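Local coordinates for protein JamJ (Lyngbya majuscula, PDB 5DOZ) that binds NADPH as the enoyl reductase domain of a polyketide synthase and probably reduces the double bond of an enoyl group carried on an acyl carrier protein, at residues Ile113-Pro117 and Asn118-Ala122; Lys256-His260 and Ser261-Gln265; Asn285-Tyr288 and Tyr289-Lys293. All coordinates share one frame; numbering follows the deposited sequence.

Contact 1 (Ile113-Pro117 and Asn118-Ala122)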
ATOM      1  N   ILE A 113      -1.800  11.136  16.656  1.00 24.62           N
ATOM      2  CA  ILE A 113      -2.058   9.727  16.936  1.00 24.80           C
ATOM      3  C   ILE A 113      -1.193   9.229  18.080  1.00 24.80           C
ATOM      4  O   ILE A 113      -0.091   9.729  18.302  1.00 24.64           O
ATOM      5  CB  ILE A 113      -1.874   8.808  15.700  1.00 24.44           C
ATOM      6  CG1 ILE A 113      -0.398   8.711  15.294  1.00 24.32           C
ATOM      7  CG2 ILE A 113      -2.765   9.270  14.552  1.00 24.67           C
ATOM      8  CD1 ILE A 113      -0.078   7.508  14.431  1.00 24.18           C
ATOM      9  N   ILE A 114      -1.720   8.256  18.815  1.00 25.21           N
ATOM     10  CA  ILE A 114      -0.934   7.506  19.780  1.00 25.50           C
ATOM     11  C   ILE A 114      -0.688   6.144  19.147  1.00 25.70           C
ATOM     12  O   ILE A 114      -1.625   5.473  18.714  1.00 25.91           O
ATOM     13  CB  ILE A 114      -1.677   7.308  21.123  1.00 25.71           C
ATOM     14  CG1 ILE A 114      -2.178   8.647  21.696  1.00 25.82           C
ATOM     15  CG2 ILE A 114      -0.795   6.548  22.116  1.00 25.59           C
ATOM     16  CD1 ILE A 114      -1.097   9.617  22.136  1.00 25.71           C
ATOM     17  N   CYS A 115       0.576   5.751  19.066  1.00 25.91           N
ATOM     18  CA  CYS A 115       0.914   4.460  18.497  1.00 26.05           C
ATOM     19  C   CYS A 115       2.187   3.905  19.109  1.00 25.96           C
ATOM     20  O   CYS A 115       2.887   4.597  19.849  1.00 25.83           O
ATOM     21  CB  CYS A 115       1.041   4.546  16.970  1.00 26.12           C
ATOM     22  SG  CYS A 115       2.604   5.236  16.381  1.00 26.85           S
ATOM     23  N   SER A 116       2.458   2.646  18.787  1.00 26.00           N
ATOM     24  CA  SER A 116       3.667   1.949  19.189  1.00 25.98           C
ATOM     25  C   SER A 116       4.889   2.517  18.472  1.00 25.67           C
ATOM     26  O   SER A 116       4.781   2.981  17.330  1.00 25.17           O
ATOM     27  CB  SER A 116       3.514   0.461  18.856  1.00 26.19           C
ATOM     28  OG  SER A 116       4.735  -0.241  19.008  1.00 26.59           O
ATOM     29  N   PRO A 117       6.057   2.486  19.139  1.00 25.51           N
ATOM     30  CA  PRO A 117       7.313   2.829  18.469  1.00 25.28           C
ATOM     31  C   PRO A 117       7.708   1.816  17.391  1.00 25.20           C
ATOM     32  O   PRO A 117       8.629   2.076  16.619  1.00 25.33           O
ATOM     33  CB  PRO A 117       8.339   2.813  19.606  1.00 25.24           C
ATOM     34  CG  PRO A 117       7.740   1.945  20.653  1.00 25.68           C
ATOM     35  CD  PRO A 117       6.262   2.207  20.572  1.00 25.45           C
ATOM     36  N   ASN A 118       7.029   0.671  17.352  1.00 25.36           N
ATOM     37  CA  ASN A 118       7.263  -0.346  16.314  1.00 25.34           C
ATOM     38  C   ASN A 118       6.526  -0.008  15.014  1.00 25.27           C
ATOM     39  O   ASN A 118       6.790  -0.598  13.963  1.00 25.43           O
ATOM     40  CB  ASN A 118       6.849  -1.741  16.810  1.00 25.71           C
ATOM     41  CG  ASN A 118       7.818  -2.324  17.842  1.00 26.06           C
ATOM     42  OD1 ASN A 118       9.039  -2.312  17.656  1.00 26.28           O
ATOM     43  ND2 ASN A 118       7.272  -2.865  18.919  1.00 26.04           N
ATOM     44  N   ASN A 119       5.605   0.949  15.095  1.00 25.27           N
ATOM     45  CA  ASN A 119       4.890   1.440  13.924  1.00 25.37           C
ATOM     46  C   ASN A 119       5.542   2.668  13.283  1.00 25.61           C
ATOM     47  O   ASN A 119       4.977   3.282  12.379  1.00 25.53           O
ATOM     48  CB  ASN A 119       3.423   1.705  14.277  1.00 25.37           C
ATOM     49  CG  ASN A 119       2.642   0.422  14.500  1.00 25.55           C
ATOM     50  OD1 ASN A 119       2.811  -0.258  15.516  1.00 25.69           O
ATOM     51  ND2 ASN A 119       1.793   0.074  13.541  1.00 25.46           N
ATOM     52  N   LEU A 120       6.749   3.000  13.734  1.00 26.02           N
ATOM     53  CA  LEU A 120       7.447   4.196  13.263  1.00 26.61           C
ATOM     54  C   LEU A 120       8.803   3.876  12.648  1.00 27.03           C
ATOM     55  O   LEU A 120       9.539   3.030  13.147  1.00 26.84           O
ATOM     56  CB  LEU A 120       7.653   5.186  14.419  1.00 26.45           C
ATOM     57  CG  LEU A 120       6.448   5.678  15.229  1.00 26.26           C
ATOM     58  CD1 LEU A 120       6.943   6.530  16.386  1.00 26.52           C
ATOM     59  CD2 LEU A 120       5.484   6.475  14.362  1.00 26.11           C
ATOM     60  N   VAL A 121       9.130   4.567  11.564  1.00 27.48           N
ATOM     61  CA  VAL A 121      10.484   4.518  11.020  1.00 28.03           C
ATOM     62  C   VAL A 121      10.971   5.943  10.793  1.00 28.33           C
ATOM     63  O   VAL A 121      10.164   6.872  10.698  1.00 27.98           O
ATOM     64  CB  VAL A 121      10.590   3.666   9.723  1.00 28.17           C
ATOM     65  CG1 VAL A 121      10.251   2.209   9.995  1.00 27.89           C
ATOM     66  CG2 VAL A 121       9.706   4.220   8.616  1.00 28.22           C
ATOM     67  N   ALA A 122      12.288   6.114  10.732  1.00 29.11           N
ATOM     68  CA  ALA A 122      12.888   7.426  10.488  1.00 29.95           C
ATOM     69  C   ALA A 122      12.635   7.874   9.060  1.00 30.53           C
ATOM     70  O   ALA A 122      12.745   7.077   8.127  1.00 30.53           O
ATOM     71  CB  ALA A 122      14.384   7.385  10.769  1.00 30.24           C
TER
HETATM   72  O   HOH W   1       4.773  -3.332  18.665  1.00 19.57           O
HETATM   73  O   HOH W   2       0.510   1.289  17.487  1.00 26.40           O

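Contact 2 (Lys256-His260 and Ser261-Gln265)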
ATOM      1  N   LYS A 256     -12.150 -11.705  -1.654  1.00 43.78           N
ATOM      2  CA  LYS A 256     -12.554 -12.815  -2.518  1.00 44.02           C
ATOM      3  C   LYS A 256     -11.366 -13.478  -3.220  1.00 43.01           C
ATOM      4  O   LYS A 256     -11.308 -13.532  -4.452  1.00 44.08           O
ATOM      5  CB  LYS A 256     -13.607 -12.357  -3.539  1.00 45.37           C
ATOM      6  CG  LYS A 256     -14.846 -11.705  -2.935  1.00 46.44           C
ATOM      7  CD  LYS A 256     -15.781 -12.717  -2.289  1.00 47.74           C
ATOM      8  CE  LYS A 256     -17.019 -12.032  -1.729  1.00 48.87           C
ATOM      9  NZ  LYS A 256     -17.926 -12.983  -1.026  1.00 49.52           N
ATOM     10  N   ILE A 257     -10.422 -13.976  -2.427  1.00 40.94           N
ATOM     11  CA  ILE A 257      -9.243 -14.667  -2.963  1.00 39.49           C
ATOM     12  C   ILE A 257      -9.382 -16.194  -2.887  1.00 39.47           C
ATOM     13  O   ILE A 257     -10.149 -16.718  -2.080  1.00 39.27           O
ATOM     14  CB  ILE A 257      -7.933 -14.210  -2.272  1.00 39.03           C
ATOM     15  CG1 ILE A 257      -7.947 -14.556  -0.773  1.00 38.57           C
ATOM     16  CG2 ILE A 257      -7.698 -12.718  -2.504  1.00 37.67           C
ATOM     17  CD1 ILE A 257      -6.571 -14.669  -0.148  1.00 38.73           C
ATOM     18  N   TRP A 258      -8.642 -16.890  -3.745  1.00 39.44           N
ATOM     19  CA  TRP A 258      -8.598 -18.351  -3.742  1.00 40.23           C
ATOM     20  C   TRP A 258      -7.800 -18.851  -2.541  1.00 40.53           C
ATOM     21  O   TRP A 258      -6.863 -18.185  -2.087  1.00 39.23           O
ATOM     22  CB  TRP A 258      -7.964 -18.862  -5.039  1.00 39.77           C
ATOM     23  CG  TRP A 258      -8.821 -18.706  -6.275  1.00 39.97           C
ATOM     24  CD1 TRP A 258      -9.890 -17.867  -6.444  1.00 40.35           C
ATOM     25  CD2 TRP A 258      -8.654 -19.392  -7.521  1.00 40.28           C
ATOM     26  NE1 TRP A 258     -10.405 -18.001  -7.712  1.00 40.25           N
ATOM     27  CE2 TRP A 258      -9.665 -18.930  -8.394  1.00 40.55           C
ATOM     28  CE3 TRP A 258      -7.748 -20.355  -7.985  1.00 40.74           C
ATOM     29  CZ2 TRP A 258      -9.795 -19.399  -9.707  1.00 41.05           C
ATOM     30  CZ3 TRP A 258      -7.879 -20.823  -9.291  1.00 41.44           C
ATOM     31  CH2 TRP A 258      -8.897 -20.340 -10.136  1.00 41.46           C
ATOM     32  N   SER A 259      -8.180 -20.019  -2.024  1.00 41.65           N
ATOM     33  CA  SER A 259      -7.468 -20.633  -0.903  1.00 42.24           C
ATOM     34  C   SER A 259      -6.290 -21.460  -1.415  1.00 42.64           C
ATOM     35  O   SER A 259      -6.131 -21.637  -2.627  1.00 42.89           O
ATOM     36  CB  SER A 259      -8.420 -21.482  -0.053  1.00 43.33           C
ATOM     37  OG  SER A 259      -9.063 -22.473  -0.833  1.00 44.41           O
ATOM     38  N   HIS A 260      -5.470 -21.967  -0.498  1.00 43.20           N
ATOM     39  CA  HIS A 260      -4.259 -22.703  -0.878  1.00 44.14           C
ATOM     40  C   HIS A 260      -4.485 -23.991  -1.677  1.00 45.11           C
ATOM     41  O   HIS A 260      -3.697 -24.304  -2.573  1.00 45.58           O
ATOM     42  CB  HIS A 260      -3.368 -22.967   0.338  1.00 44.05           C
ATOM     43  CG  HIS A 260      -2.281 -21.952   0.513  1.00 43.87           C
ATOM     44  ND1 HIS A 260      -2.355 -20.930   1.436  1.00 43.48           N
ATOM     45  CD2 HIS A 260      -1.099 -21.797  -0.128  1.00 43.26           C
ATOM     46  CE1 HIS A 260      -1.261 -20.193   1.360  1.00 43.03           C
ATOM     47  NE2 HIS A 260      -0.483 -20.697   0.418  1.00 42.68           N
ATOM     48  N   SER A 261      -5.548 -24.728  -1.360  1.00 45.66           N
ATOM     49  CA  SER A 261      -5.856 -25.971  -2.075  1.00 46.34           C
ATOM     50  C   SER A 261      -6.510 -25.700  -3.429  1.00 46.10           C
ATOM     51  O   SER A 261      -6.289 -26.440  -4.388  1.00 45.96           O
ATOM     52  CB  SER A 261      -6.733 -26.898  -1.229  1.00 47.77           C
ATOM     53  OG  SER A 261      -7.945 -26.263  -0.857  1.00 48.39           O
ATOM     54  N   GLN A 262      -7.308 -24.636  -3.499  1.00 45.77           N
ATOM     55  CA  GLN A 262      -7.940 -24.205  -4.746  1.00 46.05           C
ATOM     56  C   GLN A 262      -6.905 -23.819  -5.805  1.00 45.66           C
ATOM     57  O   GLN A 262      -7.104 -24.071  -6.994  1.00 45.83           O
ATOM     58  CB  GLN A 262      -8.915 -23.051  -4.491  1.00 45.76           C
ATOM     59  CG  GLN A 262     -10.157 -23.464  -3.714  1.00 46.62           C
ATOM     60  CD  GLN A 262     -11.085 -22.303  -3.396  1.00 47.03           C
ATOM     61  OE1 GLN A 262     -10.670 -21.142  -3.359  1.00 46.27           O
ATOM     62  NE2 GLN A 262     -12.353 -22.617  -3.155  1.00 47.68           N
ATOM     63  N   VAL A 263      -5.803 -23.214  -5.367  1.00 45.42           N
ATOM     64  CA  VAL A 263      -4.683 -22.911  -6.258  1.00 45.47           C
ATOM     65  C   VAL A 263      -3.893 -24.191  -6.558  1.00 46.44           C
ATOM     66  O   VAL A 263      -3.409 -24.384  -7.673  1.00 45.89           O
ATOM     67  CB  VAL A 263      -3.756 -21.811  -5.680  1.00 44.65           C
ATOM     68  CG1 VAL A 263      -2.607 -21.515  -6.628  1.00 44.39           C
ATOM     69  CG2 VAL A 263      -4.539 -20.529  -5.421  1.00 44.22           C
ATOM     70  N   ALA A 264      -3.782 -25.064  -5.556  1.00 47.94           N
ATOM     71  CA  ALA A 264      -3.104 -26.356  -5.706  1.00 49.77           C
ATOM     72  C   ALA A 264      -3.845 -27.314  -6.649  1.00 51.42           C
ATOM     73  O   ALA A 264      -3.223 -28.176  -7.279  1.00 51.85           O
ATOM     74  CB  ALA A 264      -2.891 -27.004  -4.348  1.00 49.95           C
ATOM     75  N   GLN A 265      -5.168 -27.157  -6.738  1.00 52.50           N
ATOM     76  CA  GLN A 265      -6.002 -27.946  -7.653  1.00 53.80           C
ATOM     77  C   GLN A 265      -5.645 -27.681  -9.110  1.00 52.66           C
ATOM     78  O   GLN A 265      -5.671 -28.590  -9.939  1.00 53.72           O
ATOM     79  CB  GLN A 265      -7.490 -27.642  -7.440  1.00 55.28           C
ATOM     80  CG  GLN A 265      -8.138 -28.357  -6.264  1.00 57.64           C
ATOM     81  CD  GLN A 265      -9.571 -27.907  -6.028  1.00 58.63           C
ATOM     82  OE1 GLN A 265     -10.447 -28.109  -6.872  1.00 58.96           O
ATOM     83  NE2 GLN A 265      -9.816 -27.293  -4.873  1.00 58.28           N
TER

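Contact 3 (Asn285-Tyr288 and Tyr289-Lys293)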
ATOM      1  N   ASN A 285       6.295  -8.021  15.140  1.00 35.18           N
ATOM      2  CA  ASN A 285       6.276  -6.575  15.367  1.00 34.32           C
ATOM      3  C   ASN A 285       7.572  -5.879  14.932  1.00 33.78           C
ATOM      4  O   ASN A 285       7.673  -4.649  14.991  1.00 33.02           O
ATOM      5  CB  ASN A 285       5.943  -6.233  16.832  1.00 35.05           C
ATOM      6  CG  ASN A 285       4.561  -6.713  17.269  1.00 35.90           C
ATOM      7  OD1 ASN A 285       3.682  -6.998  16.449  1.00 35.85           O
ATOM      8  ND2 ASN A 285       4.362  -6.789  18.584  1.00 36.32           N
ATOM      9  N   GLN A 286       8.550  -6.672  14.492  1.00 33.37           N
ATOM     10  CA  GLN A 286       9.818  -6.146  13.976  1.00 32.98           C
ATOM     11  C   GLN A 286       9.796  -5.923  12.463  1.00 31.58           C
ATOM     12  O   GLN A 286      10.679  -5.248  11.924  1.00 31.19           O
ATOM     13  CB  GLN A 286      10.989  -7.080  14.335  1.00 34.50           C
ATOM     14  CG  GLN A 286      11.311  -7.178  15.823  1.00 35.96           C
ATOM     15  CD  GLN A 286      11.558  -5.828  16.469  1.00 36.45           C
ATOM     16  OE1 GLN A 286      12.416  -5.055  16.030  1.00 37.26           O
ATOM     17  NE2 GLN A 286      10.805  -5.536  17.523  1.00 37.00           N
ATOM     18  N   LEU A 287       8.790  -6.486  11.788  1.00 30.16           N
ATOM     19  CA  LEU A 287       8.715  -6.475  10.318  1.00 29.09           C
ATOM     20  C   LEU A 287       8.979  -5.124   9.654  1.00 27.99           C
ATOM     21  O   LEU A 287       9.719  -5.061   8.667  1.00 27.71           O
ATOM     22  CB  LEU A 287       7.378  -7.037   9.825  1.00 29.08           C
ATOM     23  CG  LEU A 287       7.224  -7.029   8.296  1.00 29.25           C
ATOM     24  CD1 LEU A 287       8.003  -8.179   7.652  1.00 29.53           C
ATOM     25  CD2 LEU A 287       5.759  -7.053   7.892  1.00 28.45           C
ATOM     26  N   TYR A 288       8.369  -4.057  10.176  1.00 27.16           N
ATOM     27  CA  TYR A 288       8.570  -2.720   9.611  1.00 26.70           C
ATOM     28  C   TYR A 288      10.022  -2.264   9.756  1.00 27.46           C
ATOM     29  O   TYR A 288      10.606  -1.732   8.812  1.00 27.46           O
ATOM     30  CB  TYR A 288       7.595  -1.683  10.202  1.00 25.90           C
ATOM     31  CG  TYR A 288       6.120  -1.980   9.955  1.00 25.38           C
ATOM     32  CD1 TYR A 288       5.697  -2.631   8.791  1.00 25.10           C
ATOM     33  CD2 TYR A 288       5.150  -1.595  10.878  1.00 25.02           C
ATOM     34  CE1 TYR A 288       4.354  -2.902   8.568  1.00 24.95           C
ATOM     35  CE2 TYR A 288       3.804  -1.856  10.659  1.00 24.95           C
ATOM     36  CZ  TYR A 288       3.412  -2.512   9.503  1.00 24.95           C
ATOM     37  OH  TYR A 288       2.077  -2.786   9.281  1.00 24.91           O
ATOM     38  N   TYR A 289      10.600  -2.491  10.934  1.00 28.50           N
ATOM     39  CA  TYR A 289      12.004  -2.172  11.190  1.00 29.58           C
ATOM     40  C   TYR A 289      12.927  -2.864  10.182  1.00 29.81           C
ATOM     41  O   TYR A 289      13.772  -2.218   9.559  1.00 30.24           O
ATOM     42  CB  TYR A 289      12.383  -2.543  12.636  1.00 30.50           C
ATOM     43  CG  TYR A 289      13.859  -2.439  12.969  1.00 31.55           C
ATOM     44  CD1 TYR A 289      14.428  -1.220  13.335  1.00 32.28           C
ATOM     45  CD2 TYR A 289      14.681  -3.566  12.944  1.00 32.38           C
ATOM     46  CE1 TYR A 289      15.779  -1.121  13.654  1.00 33.09           C
ATOM     47  CE2 TYR A 289      16.032  -3.479  13.258  1.00 33.33           C
ATOM     48  CZ  TYR A 289      16.576  -2.252  13.611  1.00 33.78           C
ATOM     49  OH  TYR A 289      17.918  -2.155  13.925  1.00 34.87           O
ATOM     50  N   GLN A 290      12.757  -4.172  10.014  1.00 29.68           N
ATOM     51  CA  GLN A 290      13.617  -4.934   9.117  1.00 29.92           C
ATOM     52  C   GLN A 290      13.518  -4.474   7.663  1.00 29.29           C
ATOM     53  O   GLN A 290      14.539  -4.195   7.034  1.00 29.58           O
ATOM     54  CB  GLN A 290      13.362  -6.441   9.238  1.00 30.57           C
ATOM     55  CG  GLN A 290      14.160  -7.114  10.351  1.00 32.10           C
ATOM     56  CD  GLN A 290      15.675  -7.044  10.155  1.00 32.71           C
ATOM     57  OE1 GLN A 290      16.175  -6.949   9.028  1.00 32.89           O
ATOM     58  NE2 GLN A 290      16.411  -7.100  11.261  1.00 33.15           N
ATOM     59  N   ILE A 291      12.298  -4.383   7.138  1.00 28.50           N
ATOM     60  CA  ILE A 291      12.089  -3.932   5.760  1.00 27.82           C
ATOM     61  C   ILE A 291      12.750  -2.573   5.540  1.00 28.28           C
ATOM     62  O   ILE A 291      13.473  -2.384   4.560  1.00 28.12           O
ATOM     63  CB  ILE A 291      10.591  -3.888   5.370  1.00 26.77           C
ATOM     64  CG1 ILE A 291      10.024  -5.309   5.274  1.00 26.59           C
ATOM     65  CG2 ILE A 291      10.381  -3.141   4.050  1.00 26.03           C
ATOM     66  CD1 ILE A 291       8.528  -5.367   5.033  1.00 26.10           C
ATOM     67  N   TRP A 292      12.527  -1.646   6.469  1.00 28.84           N
ATOM     68  CA  TRP A 292      13.046  -0.288   6.325  1.00 29.90           C
ATOM     69  C   TRP A 292      14.566  -0.236   6.322  1.00 30.65           C
ATOM     70  O   TRP A 292      15.157   0.539   5.574  1.00 30.79           O
ATOM     71  CB  TRP A 292      12.476   0.647   7.395  1.00 30.17           C
ATOM     72  CG  TRP A 292      12.863   2.072   7.173  1.00 31.11           C
ATOM     73  CD1 TRP A 292      13.540   2.880   8.035  1.00 31.66           C
ATOM     74  CD2 TRP A 292      12.626   2.851   5.990  1.00 31.62           C
ATOM     75  NE1 TRP A 292      13.723   4.121   7.474  1.00 32.29           N
ATOM     76  CE2 TRP A 292      13.175   4.128   6.218  1.00 32.07           C
ATOM     77  CE3 TRP A 292      12.001   2.590   4.760  1.00 31.59           C
ATOM     78  CZ2 TRP A 292      13.115   5.149   5.263  1.00 32.44           C
ATOM     79  CZ3 TRP A 292      11.941   3.605   3.810  1.00 31.79           C
ATOM     80  CH2 TRP A 292      12.492   4.869   4.069  1.00 32.21           C
ATOM     81  N   LYS A 293      15.187  -1.056   7.170  1.00 31.99           N
ATOM     82  CA  LYS A 293      16.640  -1.228   7.185  1.00 33.40           C
ATOM     83  C   LYS A 293      17.177  -1.666   5.821  1.00 34.46           C
ATOM     84  O   LYS A 293      18.323  -1.373   5.475  1.00 35.00           O
ATOM     85  CB  LYS A 293      17.044  -2.264   8.231  1.00 33.87           C
ATOM     86  CG  LYS A 293      17.567  -1.686   9.535  1.00 34.50           C
ATOM     87  CD  LYS A 293      18.381  -2.725  10.293  1.00 35.49           C
ATOM     88  CE  LYS A 293      19.688  -3.033   9.572  1.00 36.25           C
ATOM     89  NZ  LYS A 293      20.285  -4.327  10.001  1.00 37.02           N
TER
HETATM   90  O   HOH W   3       8.853  -2.923  13.077  1.00 27.62           O

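Contact 1 (Ile113-Pro117 and Asn118-Ala122)
C115 meets L120 across a tight turn. Its SG lies 3.7 Å from CD2 of L120, an apolar contact on the buried side. S116 carries the polar part. Its carbonyl O accepts a bond from N119 N at 3.1 Å. The side chain of S116 makes a second bond, because OG accepts one from N118 N at 3.0 Å with an N-H...O angle of 162°. The hydroxyl reaches that amide because chi1 of 170° sets OG opposite the backbone N, beside the carbonyl carbon. A water ties S116 OG to N118 ND2, at 3.1 and 2.6 Å. A second water accepts a bond from S116 N and gives a weak one to N119 OD1. The amide end of N119 is held mainly by its ND2, which is bonded to the carbonyl of I103. P117 and N118 fill the two central positions of the turn. Strands 112-115 and 120-122 bond to different neighbours, V37 and V39 for one and M101 for the other. This is a type I beta turn with an ST turn at its first residue, joining two strands of the GroES-like region.

Contact 2 (Lys256-His260 and Ser261-Gln265)
W258 and V263 set their side chains at about a right angle. CB of W258 is 3.8 Å from CG2 of V263, and this methyl sits at the edge of the indole, near its plane. V263 has CG1 anti to the backbone N (chi1 -180°), which leaves CG2 beside that N and on the tryptophan side. The Q262 side chain turns back along the start of the helix. It is extended beyond CG, and its OE1 accepts a bond from S259 N at 3.0 Å. The bond is nearly straight, at 170°, with the donor tilted 34° from the carbonyl plane of the amide. The hydroxyl of S259 lies alongside the same chain, with OG 3.2 Å from CG of Q262, but makes no capping bond. Backbone bonds from V263 N to S259 O and from A264 N to H260 O close the first turn. Outside, W258 rests on helix 235-242, and H260 NE2 bonds to the carbonyl of Y272. S259 is the N-cap. Q262 gripping its N-H is one half of a capping box, and W258 with V263 is the hydrophobic staple that brackets it, here at the start of helix 260-266.

Contact 3 (Asn285-Tyr288 and Tyr289-Lys293)
L287 and I291 touch one turn apart on the buried side of the helix. CD1 of L287 is 3.9 Å from CD1 of I291, and the two side chains cross obliquely. L287 has CG anti to the backbone N (chi1 179°), and from there its branch reaches the isoleucine methyl. CG1 of I291 also lies against the L287 carbonyl, 3.4 Å from its O. On the exposed side Q286 and Y289 run side by side and point the same way. Their flat groups are turned 59° apart, and OE1 of Q286 comes only to 4.1 Å from CD2 of Y289, so this contact is loose. K293 CG lies over one face of the Y289 ring, towards its rim.

The backbone sets these spacings. Q290 N bonds to Q286 O at 3.0 Å. I291 N bonds to L287 O at 3.1 Å, and W292 N to Y288 O at 3.0 Å. A water links N285 O to Y289 N, at 2.8 Å from each, and so serves an amide at the helix start.

Further out, D284 OD1 accepts a bond from Q286 N, and Y288 stacks on F281. L287 and Y288 pack on helix 277-283 and, with I291, on helix 136-149. Y288 and W292 also reach strand 99-103.

Contacts 1 and 3 are neighbours, with centres 12 Å apart. V121 CB packs 3.5 Å from W292 CD1, and N118 CB packs 3.5 Å from N285 O. F281 joins them further, since it touches N118 and N119 and stacks on Y288. The turn of the GroES-like region is thus fitted against helix 287-293. Contact 2 stands apart, beside strand 271-274 at the edge of the six-stranded parallel sheet. Its centre is 35 Å from that of contact 1 and 29 Å from that of contact 3, and it touches neither. The bound NADPH lies about 8 Å from the side chain of Y288, and about 13 Å from those of N119 and H260.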